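Local coordinates for protein hypothetical oxidoreductase (Sinorhizobium meliloti, PDB 3RH7) that binds FMN and probably reduces riboflavin or related flavins with NADPH, at residues F82-L87 / A126-S131; E183-A188 / N208-G213; G187-Q192 / N250-A255; E225-L230 / P262-F267. All coordinates share one frame; numbering follows the deposited sequence.

Contact 1: F82-L87 / A126-S131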
loop_
_atom_site.group_PDB
_atom_site.type_symbol
_atom_site.label_atom_id
_atom_site.label_comp_id
_atom_site.label_asym_id
_atom_site.label_seq_id
_atom_site.Cartn_x
_atom_site.Cartn_y
_atom_site.Cartn_z
ATOM N N PHE A 82 0.635 -5.027 -24.258
ATOM C CA PHE A 82 1.298 -5.428 -23.023
ATOM C C PHE A 82 0.256 -5.856 -21.967
ATOM O O PHE A 82 -0.933 -5.671 -22.184
ATOM C CB PHE A 82 2.215 -4.326 -22.510
ATOM C CG PHE A 82 1.534 -3.094 -21.988
ATOM C CD1 PHE A 82 1.151 -2.076 -22.850
ATOM C CD2 PHE A 82 1.311 -2.928 -20.629
ATOM C CE1 PHE A 82 0.527 -0.926 -22.366
ATOM C CE2 PHE A 82 0.674 -1.787 -20.146
ATOM C CZ PHE A 82 0.303 -0.787 -21.014
ATOM N N ALA A 83 0.699 -6.452 -20.859
ATOM C CA ALA A 83 -0.196 -6.863 -19.790
ATOM C C ALA A 83 0.350 -6.455 -18.439
ATOM O O ALA A 83 1.561 -6.462 -18.227
ATOM C CB ALA A 83 -0.436 -8.365 -19.827
ATOM N N ILE A 84 -0.544 -6.104 -17.522
ATOM C CA ILE A 84 -0.145 -5.729 -16.172
ATOM C C ILE A 84 -0.581 -6.831 -15.200
ATOM O O ILE A 84 -1.782 -7.067 -15.054
ATOM C CB ILE A 84 -0.725 -4.341 -15.809
ATOM C CG1 ILE A 84 -0.013 -3.215 -16.584
ATOM C CG2 ILE A 84 -0.740 -4.097 -14.301
ATOM C CD1 ILE A 84 1.358 -2.833 -16.145
ATOM N N ASN A 85 0.385 -7.518 -14.550
ATOM C CA ASN A 85 0.030 -8.560 -13.573
ATOM C C ASN A 85 0.206 -8.019 -12.141
ATOM O O ASN A 85 1.356 -7.842 -11.696
ATOM C CB ASN A 85 0.868 -9.834 -13.777
ATOM C CG ASN A 85 0.535 -10.619 -15.007
ATOM O OD1 ASN A 85 -0.360 -11.454 -14.996
ATOM N ND2 ASN A 85 1.297 -10.431 -16.066
ATOM N N VAL A 86 -0.934 -7.723 -11.440
ATOM C CA VAL A 86 -0.964 -7.201 -10.051
ATOM C C VAL A 86 -0.746 -8.447 -9.141
ATOM O O VAL A 86 -1.632 -9.294 -9.008
ATOM C CB VAL A 86 -2.278 -6.395 -9.771
ATOM C CG1 VAL A 86 -2.337 -5.842 -8.363
ATOM C CG2 VAL A 86 -2.447 -5.267 -10.773
ATOM N N LEU A 87 0.478 -8.603 -8.629
ATOM C CA LEU A 87 0.882 -9.779 -7.857
ATOM C C LEU A 87 0.132 -9.947 -6.529
ATOM O O LEU A 87 -0.254 -8.959 -5.923
ATOM C CB LEU A 87 2.386 -9.723 -7.584
ATOM C CG LEU A 87 3.328 -9.629 -8.781
ATOM C CD1 LEU A 87 4.739 -9.564 -8.301
ATOM C CD2 LEU A 87 3.173 -10.832 -9.746
ATOM N N ALA A 126 -4.994 -9.554 -9.705
ATOM C CA ALA A 126 -5.661 -8.960 -10.876
ATOM C C ALA A 126 -4.685 -8.817 -12.039
ATOM O O ALA A 126 -3.493 -8.587 -11.826
ATOM C CB ALA A 126 -6.235 -7.584 -10.537
ATOM N N TRP A 127 -5.195 -8.927 -13.269
ATOM C CA TRP A 127 -4.402 -8.755 -14.494
ATOM C C TRP A 127 -5.189 -7.940 -15.521
ATOM O O TRP A 127 -6.429 -7.972 -15.531
ATOM C CB TRP A 127 -3.903 -10.078 -15.096
ATOM C CG TRP A 127 -4.969 -11.051 -15.522
ATOM C CD1 TRP A 127 -5.356 -12.176 -14.859
ATOM C CD2 TRP A 127 -5.703 -11.042 -16.757
ATOM N NE1 TRP A 127 -6.286 -12.873 -15.605
ATOM C CE2 TRP A 127 -6.523 -12.193 -16.768
ATOM C CE3 TRP A 127 -5.752 -10.172 -17.858
ATOM C CZ2 TRP A 127 -7.390 -12.493 -17.827
ATOM C CZ3 TRP A 127 -6.641 -10.450 -18.894
ATOM C CH2 TRP A 127 -7.431 -11.608 -18.880
ATOM N N PHE A 128 -4.460 -7.215 -16.386
ATOM C CA PHE A 128 -5.011 -6.344 -17.414
ATOM C C PHE A 128 -4.279 -6.493 -18.748
ATOM O O PHE A 128 -3.092 -6.195 -18.823
ATOM C CB PHE A 128 -4.920 -4.871 -16.957
ATOM C CG PHE A 128 -5.591 -4.548 -15.646
ATOM C CD1 PHE A 128 -4.892 -4.645 -14.440
ATOM C CD2 PHE A 128 -6.903 -4.118 -15.613
ATOM C CE1 PHE A 128 -5.520 -4.377 -13.221
ATOM C CE2 PHE A 128 -7.537 -3.855 -14.398
ATOM C CZ PHE A 128 -6.839 -3.987 -13.208
ATOM N N GLU A 129 -4.989 -6.924 -19.799
ATOM C CA GLU A 129 -4.456 -6.993 -21.157
ATOM C C GLU A 129 -4.633 -5.626 -21.789
ATOM O O GLU A 129 -5.747 -5.088 -21.810
ATOM C CB GLU A 129 -5.159 -8.078 -21.986
ATOM C CG GLU A 129 -4.581 -9.455 -21.774
ATOM C CD GLU A 129 -4.802 -10.375 -22.950
ATOM O OE1 GLU A 129 -5.880 -11.017 -23.010
ATOM O OE2 GLU A 129 -3.896 -10.442 -23.816
ATOM N N CYS A 130 -3.537 -5.048 -22.263
ATOM C CA CYS A 130 -3.538 -3.697 -22.804
ATOM C C CYS A 130 -3.070 -3.636 -24.250
ATOM O O CYS A 130 -2.607 -4.610 -24.839
ATOM C CB CYS A 130 -2.699 -2.773 -21.921
ATOM S SG CYS A 130 -3.415 -2.453 -20.282
ATOM N N SER A 131 -3.311 -2.475 -24.824
ATOM C CA SER A 131 -2.906 -2.024 -26.129
ATOM C C SER A 131 -2.299 -0.671 -25.879
ATOM O O SER A 131 -2.922 0.137 -25.181
ATOM C CB SER A 131 -4.094 -1.970 -27.080
ATOM O OG SER A 131 -4.937 -0.864 -26.805
#
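The ring of Phe-82 carries Cys-130 on one face, and the ring of Phe-128 meets strand 82-86 at its edge. This pairing belongs to the FMN-binding split barrel, where strand 81-86 runs antiparallel to strand 126-138. Cys-130 CB stands over the centre of the Phe-82 ring, 3.7 Å from the centroid, in a CH-pi contact. Its SG is more oblique, 4.5 Å from the same centroid, in a sulfur-aromatic contact. The ring gets there because Phe-82 CG takes the crowded position between backbone N and carbonyl carbon (chi1 69°). An alanine in place of Phe-82 would remove the ring under Cys-130 and would probably loosen the packing on Leu-62 and Ile-144 as well. At the edge of the Phe-128 ring, near its plane, lie Ile-84 O and Val-86 CG2, the latter 4.0 Å from CE1. Phe-25 of the second subunit meets this ring too, so this face of the sheet reaches the dimer interface. Ile-84 crosses Phe-128 obliquely; the end of its side chain leads away, touching Thr-33 and Val-35 of strand 30-38, and lies about 9 Å from the bound FMN. The indole of Trp-127 has Glu-129 N at its edge, in plane, and its NE1 bonds Glu-152 of strand 141-153. On that same side Asn-85 OD1 packs against Trp-127 CB, while its amide bonds Phe-121 N and Pro-119 O. Ile-84 and Phe-128 form a hydrogen-bonded pair in the backbone ladder. Ile-84 N gives to Phe-128 O at 2.9 Å, and Phe-128 N returns a bond to Ile-84 O at 3.0 Å.

Contact 2: E183-A188 / N208-G213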
loop_
_atom_site.group_PDB
_atom_site.type_symbol
_atom_site.label_atom_id
_atom_site.label_comp_id
_atom_site.label_asym_id
_atom_site.label_seq_id
_atom_site.Cartn_x
_atom_site.Cartn_y
_atom_site.Cartn_z
ATOM N N GLU A 183 5.044 -15.928 24.767
ATOM C CA GLU A 183 5.961 -14.789 24.613
ATOM C C GLU A 183 6.467 -14.701 23.170
ATOM O O GLU A 183 6.608 -15.734 22.497
ATOM C CB GLU A 183 7.139 -14.818 25.614
ATOM C CG GLU A 183 8.107 -15.956 25.377
ATOM C CD GLU A 183 9.330 -16.108 26.265
ATOM O OE1 GLU A 183 9.422 -15.430 27.314
ATOM O OE2 GLU A 183 10.173 -16.971 25.928
ATOM N N ILE A 184 6.664 -13.472 22.686
ATOM C CA ILE A 184 7.168 -13.226 21.345
ATOM C C ILE A 184 8.482 -12.429 21.425
ATOM O O ILE A 184 8.640 -11.529 22.268
ATOM C CB ILE A 184 6.139 -12.497 20.429
ATOM C CG1 ILE A 184 5.558 -11.256 21.149
ATOM C CG2 ILE A 184 5.078 -13.441 19.879
ATOM C CD1 ILE A 184 4.208 -10.649 20.710
ATOM N N ARG A 185 9.418 -12.755 20.527
ATOM C CA ARG A 185 10.623 -11.974 20.411
ATOM C C ARG A 185 10.325 -10.902 19.377
ATOM O O ARG A 185 10.033 -11.224 18.215
ATOM C CB ARG A 185 11.823 -12.828 20.021
ATOM C CG ARG A 185 12.982 -11.946 19.642
ATOM C CD ARG A 185 14.155 -12.726 19.163
ATOM N NE ARG A 185 14.958 -13.228 20.268
ATOM C CZ ARG A 185 15.041 -14.510 20.573
ATOM N NH1 ARG A 185 14.370 -15.417 19.857
ATOM N NH2 ARG A 185 15.807 -14.910 21.588
ATOM N N LEU A 186 10.338 -9.635 19.807
ATOM C CA LEU A 186 10.071 -8.520 18.909
ATOM C C LEU A 186 11.363 -8.033 18.321
ATOM O O LEU A 186 12.193 -7.481 19.046
ATOM C CB LEU A 186 9.363 -7.380 19.635
ATOM C CG LEU A 186 8.083 -7.708 20.359
ATOM C CD1 LEU A 186 7.516 -6.472 20.948
ATOM C CD2 LEU A 186 7.080 -8.362 19.418
ATOM N N GLY A 187 11.548 -8.282 17.032
ATOM C CA GLY A 187 12.742 -7.842 16.322
ATOM C C GLY A 187 12.447 -6.732 15.343
ATOM O O GLY A 187 11.285 -6.479 15.023
ATOM N N ALA A 188 13.485 -6.079 14.833
ATOM C CA ALA A 188 13.301 -5.013 13.868
ATOM C C ALA A 188 14.435 -4.912 12.869
ATOM O O ALA A 188 15.603 -5.087 13.221
ATOM C CB ALA A 188 13.150 -3.681 14.580
ATOM N N ASN A 208 16.339 -6.674 19.551
ATOM C CA ASN A 208 15.096 -7.362 19.929
ATOM C C ASN A 208 14.886 -7.401 21.421
ATOM O O ASN A 208 15.849 -7.289 22.193
ATOM C CB ASN A 208 15.080 -8.796 19.395
ATOM C CG ASN A 208 16.055 -9.720 20.090
ATOM O OD1 ASN A 208 15.700 -10.431 21.043
ATOM N ND2 ASN A 208 17.306 -9.701 19.643
ATOM N N CYS A 209 13.636 -7.648 21.811
ATOM C CA CYS A 209 13.221 -7.836 23.190
ATOM C C CYS A 209 12.010 -8.753 23.216
ATOM O O CYS A 209 11.115 -8.592 22.393
ATOM C CB CYS A 209 12.954 -6.507 23.894
ATOM S SG CYS A 209 11.548 -5.561 23.247
ATOM N N THR A 210 12.028 -9.758 24.111
ATOM C CA THR A 210 10.973 -10.771 24.256
ATOM C C THR A 210 10.018 -10.351 25.370
ATOM O O THR A 210 10.415 -10.212 26.532
ATOM C CB THR A 210 11.590 -12.157 24.499
ATOM O OG1 THR A 210 12.555 -12.433 23.483
ATOM C CG2 THR A 210 10.569 -13.255 24.551
ATOM N N VAL A 211 8.743 -10.172 25.000
ATOM C CA VAL A 211 7.652 -9.741 25.877
ATOM C C VAL A 211 6.417 -10.611 25.647
ATOM O O VAL A 211 6.378 -11.379 24.675
ATOM C CB VAL A 211 7.317 -8.241 25.642
ATOM C CG1 VAL A 211 8.509 -7.342 25.955
ATOM C CG2 VAL A 211 6.818 -7.991 24.209
ATOM N N GLU A 212 5.397 -10.478 26.521
ATOM C CA GLU A 212 4.108 -11.173 26.364
ATOM C C GLU A 212 3.017 -10.206 26.765
ATOM O O GLU A 212 2.745 -10.028 27.955
ATOM C CB GLU A 212 4.039 -12.470 27.171
ATOM C CG GLU A 212 2.794 -13.307 26.905
ATOM C CD GLU A 212 2.726 -14.693 27.536
ATOM O OE1 GLU A 212 3.642 -15.086 28.302
ATOM O OE2 GLU A 212 1.728 -15.392 27.247
ATOM N N GLY A 213 2.439 -9.544 25.775
ATOM C CA GLY A 213 1.393 -8.567 26.029
ATOM C C GLY A 213 1.826 -7.165 25.714
ATOM O O GLY A 213 3.003 -6.813 25.925
#
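Arg-185 leans across to the neighbouring strand and is held at its NE by Asn-208. The two strands form an antiparallel ladder at the edge of a mixed four-stranded sheet, with 208-211 as the outermost strand within the chain. Arg-185 and Thr-210 are a non-hydrogen-bonded pair, and Arg-185 CB lies 3.6 Å from Thr-210 OG1. CG is anti to the backbone N (chi1 169°) and packs on CB and OD1 of Asn-208. CD follows it along the same amide. A bend at chi3 (-83°) then brings NE to Asn-208 OD1 at 3.0 Å. This acceptor lies in the guanidinium plane, but NE sits well above the amide carbonyl plane, and the bond is rather bent, 139° at the hydrogen. The two flat groups are strongly turned against each other. At the tip, NH1 makes a salt bridge with Asp-246, while NH2 lies close to the like charge of Arg-248. Asn-208 ND2 bonds Leu-206 O, which would fix the turn of the amide that receives NE.

Further along this face, Thr-210 CG2 rests on the extended chain of Glu-183, 3.6 Å from its CD. The other face is apolar. Leu-186 crosses Val-211 at about a right angle, and beyond them Leu-186 also touches Pro-216 and Thr-219 of helix 216-228. Two hydrogen-bonded pairs join the backbones, Ile-184 with Val-211 and Leu-186 with Cys-209. The Ile-184 N to Val-211 O bond is 2.9 Å long and runs nearly along the C=O axis. Between apolar side chains, Leu-186 CD1 lies 3.7 Å from Val-211 CG2.

Contact 3: G187-Q192 / N250-A255; sequences GAVLEQ and NIVYHA
Backbone hydrogen bonds dominate this parallel pairing. Gly-187 N gives to Ile-251 O at 2.9 Å and Gly-187 O takes Tyr-253 N. Val-189 repeats the pattern with Tyr-253 O and Ala-255 N, and Glu-191 N ends it on Ala-255 O at 3.1 Å.

A side chain adds to the ladder. His-254 CG is anti to the backbone N (chi1 -170°), which carries ND1 to Val-189 O at 3.0 Å, in both the ring plane and the carbonyl plane. This oxygen is thus gripped twice, by ND1 and by Ala-255 N. Glu-191 OE2 lies 3.0 Å from His-254 CE1, with the carboxylate tilted to the ring; this nearby charge could favour a protonated imidazole. An alanine in place of His-254 would leave Val-189 O without its side-chain donor and would probably loosen the seat of the Glu-191 carboxylate.

Apolar contacts include Leu-190 CD1 on Ala-255 CB at 3.7 Å, and Val-189 CG2 beside Val-252 CG1.

These are the two central strands of the mixed sheet. Helix 216-228 packs on Ala-188 and Tyr-253, helix 281-292 on Val-189 and Glu-191, and strand 232-242 borders strand 249-257.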
loop_
_atom_site.group_PDB
_atom_site.type_symbol
_atom_site.label_atom_id
_atom_site.label_comp_id
_atom_site.label_asym_id
_atom_site.label_seq_id
_atom_site.Cartn_x
_atom_site.Cartn_y
_atom_site.Cartn_z
ATOM N N GLY A 187 11.548 -8.282 17.032
ATOM C CA GLY A 187 12.742 -7.842 16.322
ATOM C C GLY A 187 12.447 -6.732 15.343
ATOM O O GLY A 187 11.285 -6.479 15.023
ATOM N N ALA A 188 13.485 -6.079 14.833
ATOM C CA ALA A 188 13.301 -5.013 13.868
ATOM C C ALA A 188 14.435 -4.912 12.869
ATOM O O ALA A 188 15.603 -5.087 13.221
ATOM C CB ALA A 188 13.150 -3.681 14.580
ATOM N N VAL A 189 14.077 -4.591 11.611
ATOM C CA VAL A 189 15.010 -4.284 10.518
ATOM C C VAL A 189 14.993 -2.765 10.485
ATOM O O VAL A 189 14.161 -2.163 9.784
ATOM C CB VAL A 189 14.658 -4.967 9.169
ATOM C CG1 VAL A 189 15.588 -4.497 8.065
ATOM C CG2 VAL A 189 14.720 -6.484 9.296
ATOM N N LEU A 190 15.796 -2.156 11.390
ATOM C CA LEU A 190 15.863 -0.717 11.621
ATOM C C LEU A 190 16.869 -0.076 10.678
ATOM O O LEU A 190 18.074 -0.324 10.800
ATOM C CB LEU A 190 16.231 -0.464 13.094
ATOM C CG LEU A 190 16.280 0.973 13.586
ATOM C CD1 LEU A 190 14.894 1.572 13.728
ATOM C CD2 LEU A 190 16.952 1.039 14.909
ATOM N N GLU A 191 16.373 0.748 9.748
ATOM C CA GLU A 191 17.203 1.390 8.744
ATOM C C GLU A 191 17.548 2.861 9.055
ATOM O O GLU A 191 16.674 3.613 9.488
ATOM C CB GLU A 191 16.518 1.316 7.379
ATOM C CG GLU A 191 16.571 -0.055 6.736
ATOM C CD GLU A 191 15.910 -0.172 5.376
ATOM O OE1 GLU A 191 15.885 0.840 4.635
ATOM O OE2 GLU A 191 15.458 -1.291 5.037
ATOM N N GLN A 192 18.818 3.265 8.824
ATOM C CA GLN A 192 19.225 4.648 8.977
ATOM C C GLN A 192 19.220 5.242 7.588
ATOM O O GLN A 192 18.198 5.865 7.201
ATOM C CB GLN A 192 20.557 4.837 9.682
ATOM C CG GLN A 192 20.661 6.264 10.166
ATOM C CD GLN A 192 21.620 6.434 11.290
ATOM O OE1 GLN A 192 22.801 6.041 11.209
ATOM N NE2 GLN A 192 21.145 7.110 12.326
ATOM N N ASN A 250 8.525 -15.362 16.833
ATOM C CA ASN A 250 9.243 -14.156 16.446
ATOM C C ASN A 250 8.372 -13.219 15.573
ATOM O O ASN A 250 7.846 -13.656 14.545
ATOM C CB ASN A 250 10.501 -14.587 15.692
ATOM C CG ASN A 250 11.765 -14.451 16.467
ATOM O OD1 ASN A 250 12.294 -13.341 16.620
ATOM N ND2 ASN A 250 12.296 -15.579 16.924
ATOM N N ILE A 251 8.208 -11.942 16.002
ATOM C CA ILE A 251 7.491 -10.890 15.253
ATOM C C ILE A 251 8.538 -9.829 14.884
ATOM O O ILE A 251 9.074 -9.150 15.772
ATOM C CB ILE A 251 6.252 -10.298 15.995
ATOM C CG1 ILE A 251 5.134 -11.363 16.129
ATOM C CG2 ILE A 251 5.728 -9.047 15.291
ATOM C CD1 ILE A 251 3.992 -10.999 17.012
ATOM N N VAL A 252 8.880 -9.738 13.579
ATOM C CA VAL A 252 9.892 -8.805 13.075
ATOM C C VAL A 252 9.195 -7.707 12.287
ATOM O O VAL A 252 8.389 -7.988 11.387
ATOM C CB VAL A 252 10.998 -9.505 12.245
ATOM C CG1 VAL A 252 12.093 -8.519 11.832
ATOM C CG2 VAL A 252 11.594 -10.679 13.010
ATOM N N TYR A 253 9.479 -6.448 12.667
ATOM C CA TYR A 253 8.906 -5.257 12.043
ATOM C C TYR A 253 9.922 -4.571 11.195
ATOM O O TYR A 253 11.134 -4.712 11.422
ATOM C CB TYR A 253 8.440 -4.273 13.116
ATOM C CG TYR A 253 7.004 -4.406 13.544
ATOM C CD1 TYR A 253 5.981 -3.801 12.816
ATOM C CD2 TYR A 253 6.666 -5.033 14.736
ATOM C CE1 TYR A 253 4.659 -3.820 13.261
ATOM C CE2 TYR A 253 5.344 -5.084 15.180
ATOM C CZ TYR A 253 4.344 -4.460 14.446
ATOM O OH TYR A 253 3.044 -4.451 14.885
ATOM N N HIS A 254 9.442 -3.809 10.219
ATOM C CA HIS A 254 10.324 -2.986 9.438
ATOM C C HIS A 254 10.318 -1.657 10.177
ATOM O O HIS A 254 9.257 -1.285 10.670
ATOM C CB HIS A 254 9.898 -2.913 7.954
ATOM C CG HIS A 254 10.922 -2.267 7.055
ATOM N ND1 HIS A 254 12.199 -1.879 7.523
ATOM C CD2 HIS A 254 10.829 -1.926 5.751
ATOM C CE1 HIS A 254 12.818 -1.323 6.493
ATOM N NE2 HIS A 254 12.042 -1.319 5.406
ATOM N N ALA A 255 11.491 -1.003 10.388
ATOM C CA ALA A 255 11.492 0.263 11.123
ATOM C C ALA A 255 12.484 1.287 10.548
ATOM O O ALA A 255 13.269 0.950 9.669
ATOM C CB ALA A 255 11.780 0.007 12.594
#

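Contact 4: E225-L230 / P262-F267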
loop_
_atom_site.group_PDB
_atom_site.type_symbol
_atom_site.label_atom_id
_atom_site.label_comp_id
_atom_site.label_asym_id
_atom_site.label_seq_id
_atom_site.Cartn_x
_atom_site.Cartn_y
_atom_site.Cartn_z
ATOM N N GLU A 225 14.244 3.143 20.695
ATOM C CA GLU A 225 14.537 4.543 21.017
ATOM C C GLU A 225 15.487 4.624 22.216
ATOM O O GLU A 225 16.487 5.330 22.144
ATOM C CB GLU A 225 13.255 5.335 21.270
ATOM C CG GLU A 225 12.495 5.643 19.993
ATOM C CD GLU A 225 11.597 6.863 20.009
ATOM O OE1 GLU A 225 11.290 7.356 21.119
ATOM O OE2 GLU A 225 11.202 7.328 18.911
ATOM N N GLN A 226 15.217 3.837 23.275
ATOM C CA GLN A 226 16.035 3.716 24.485
ATOM C C GLN A 226 17.444 3.212 24.133
ATOM O O GLN A 226 18.435 3.781 24.596
ATOM C CB GLN A 226 15.310 2.728 25.450
ATOM C CG GLN A 226 16.103 2.139 26.634
ATOM C CD GLN A 226 16.977 0.956 26.288
ATOM O OE1 GLN A 226 16.598 0.062 25.531
ATOM N NE2 GLN A 226 18.208 0.962 26.798
ATOM N N LEU A 227 17.507 2.107 23.356
ATOM C CA LEU A 227 18.698 1.380 22.989
ATOM C C LEU A 227 19.690 2.253 22.218
ATOM O O LEU A 227 20.886 2.341 22.599
ATOM C CB LEU A 227 18.285 0.144 22.167
ATOM C CG LEU A 227 19.409 -0.787 21.651
ATOM C CD1 LEU A 227 20.069 -1.590 22.781
ATOM C CD2 LEU A 227 18.877 -1.711 20.577
ATOM N N THR A 228 19.167 2.900 21.155
ATOM C CA THR A 228 19.916 3.693 20.190
ATOM C C THR A 228 20.064 5.167 20.580
ATOM O O THR A 228 21.058 5.813 20.199
ATOM C CB THR A 228 19.245 3.615 18.822
ATOM O OG1 THR A 228 17.975 4.243 18.917
ATOM C CG2 THR A 228 19.088 2.177 18.314
ATOM N N GLY A 229 19.077 5.700 21.292
ATOM C CA GLY A 229 19.063 7.115 21.661
ATOM C C GLY A 229 18.609 7.972 20.484
ATOM O O GLY A 229 18.825 9.190 20.456
ATOM N N LEU A 230 17.999 7.315 19.496
ATOM C CA LEU A 230 17.519 7.892 18.260
ATOM C C LEU A 230 15.993 7.835 18.239
ATOM O O LEU A 230 15.396 7.195 19.098
ATOM C CB LEU A 230 18.115 7.063 17.109
ATOM C CG LEU A 230 19.353 7.548 16.390
ATOM C CD1 LEU A 230 20.473 7.896 17.339
ATOM C CD2 LEU A 230 19.867 6.471 15.492
ATOM N N PRO A 262 24.178 5.846 16.934
ATOM C CA PRO A 262 23.437 5.207 18.029
ATOM C C PRO A 262 24.312 5.011 19.272
ATOM O O PRO A 262 25.525 4.737 19.173
ATOM C CB PRO A 262 22.985 3.875 17.426
ATOM C CG PRO A 262 24.013 3.559 16.410
ATOM C CD PRO A 262 24.509 4.877 15.867
ATOM N N ARG A 263 23.666 5.180 20.448
ATOM C CA ARG A 263 24.175 5.026 21.814
ATOM C C ARG A 263 25.028 3.733 21.953
ATOM O O ARG A 263 26.085 3.746 22.570
ATOM C CB ARG A 263 22.955 4.981 22.750
ATOM C CG ARG A 263 23.249 5.142 24.218
ATOM C CD ARG A 263 22.005 5.038 25.079
ATOM N NE ARG A 263 22.373 5.133 26.498
ATOM C CZ ARG A 263 22.588 6.278 27.161
ATOM N NH1 ARG A 263 22.447 7.450 26.545
ATOM N NH2 ARG A 263 22.942 6.258 28.441
ATOM N N GLN A 264 24.543 2.630 21.352
ATOM C CA GLN A 264 25.134 1.290 21.277
ATOM C C GLN A 264 24.851 0.690 19.901
ATOM O O GLN A 264 23.919 1.133 19.231
ATOM C CB GLN A 264 24.538 0.386 22.354
ATOM C CG GLN A 264 25.200 0.528 23.714
ATOM C CD GLN A 264 24.499 -0.279 24.780
ATOM O OE1 GLN A 264 23.276 -0.526 24.723
ATOM N NE2 GLN A 264 25.252 -0.650 25.808
ATOM N N GLY A 265 25.627 -0.320 19.503
ATOM C CA GLY A 265 25.520 -0.977 18.200
ATOM C C GLY A 265 25.974 -0.082 17.060
ATOM O O GLY A 265 26.618 0.948 17.295
ATOM N N ARG A 266 25.645 -0.460 15.810
ATOM C CA ARG A 266 26.011 0.302 14.603
ATOM C C ARG A 266 25.103 -0.025 13.411
ATOM O O ARG A 266 24.538 -1.120 13.330
ATOM C CB ARG A 266 27.481 0.086 14.209
ATOM C CG ARG A 266 27.945 -1.367 14.278
ATOM C CD ARG A 266 29.438 -1.473 14.459
ATOM N NE ARG A 266 29.811 -2.864 14.699
ATOM C CZ ARG A 266 30.557 -3.598 13.883
ATOM N NH1 ARG A 266 31.043 -3.073 12.762
ATOM N NH2 ARG A 266 30.845 -4.857 14.191
ATOM N N PHE A 267 24.953 0.948 12.499
ATOM C CA PHE A 267 24.167 0.811 11.283
ATOM C C PHE A 267 25.075 0.377 10.153
ATOM O O PHE A 267 25.947 1.146 9.758
ATOM C CB PHE A 267 23.480 2.128 10.949
ATOM C CG PHE A 267 22.314 2.460 11.838
ATOM C CD1 PHE A 267 21.034 2.024 11.523
ATOM C CD2 PHE A 267 22.489 3.235 12.975
ATOM C CE1 PHE A 267 19.946 2.365 12.326
ATOM C CE2 PHE A 267 21.406 3.578 13.777
ATOM C CZ PHE A 267 20.144 3.127 13.457
#
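An ST turn closes the C-terminal end of helix 216-228, and the loop leading into strand 266-268 docks against it. Thr-228 OG1 sits in the crowded position between its own backbone N and carbonyl carbon (chi1 66°). From there it accepts Leu-230 N at 3.1 Å. The same hydroxyl bonds Leu-224 O one turn back in the helix. Gly-229 is the first residue to leave helical angles, with a positive phi of 79°, and its N still reaches Glu-225 O at 2.8 Å.

One hydrogen bond joins the segments. Arg-263 N gives to Thr-228 O at 2.7 Å, almost straight at the hydrogen (176°), although the donor stands above the carbonyl plane. Pro-262 CA makes a CA-H...O contact with the same oxygen at 3.3 Å. The end of the helix is thereby tied to a short loop that joins strand 249-257 to strand 266-268, the latter paired antiparallel with strand 196-198. Arg-263 lays CB against the carbonyls of Leu-227 and Thr-228, and its chain then runs on extended from CG to NE. Leu-227 crosses Gln-264 at about a right angle, with CD1 on OE1.

Leu-230 is buried and points toward the other segment. Its CD1 packs on Pro-262 CA, and its CD2 meets Phe-267 tip to tip, 3.7 Å from CE2. Pro-262 CD comes to the edge of that ring, in plane. Phe-197 of strand 196-198 meets the Phe-267 ring edge-to-face and also touches Leu-227, Thr-228 and Pro-262. Thr-228 CB rests on Pro-262 CB at 4.0 Å.

Contact 1 lies in the FMN-binding split barrel, on the other side of the chain's centre from the rest. Its centre is about 33 Å from that of contact 3. Contacts 2 and 3 share strand 184-191: contact 2 pairs it with strand 208-211, contact 3 with strand 249-257. Arg-185 O and Ile-251 N, 3.0 Å apart, probably form a hydrogen bond between them. Contact 4 touches contact 3 where Gln-192 OE1 packs on Phe-267 CD2 at 3.3 Å. It comes within about 6 Å of contact 2, nearest atoms, without touching. Contacts 2 to 4 lie away from the annotated FMN sites; in contact 3, the side chain of His-254 is about 12 Å from the bound FMN.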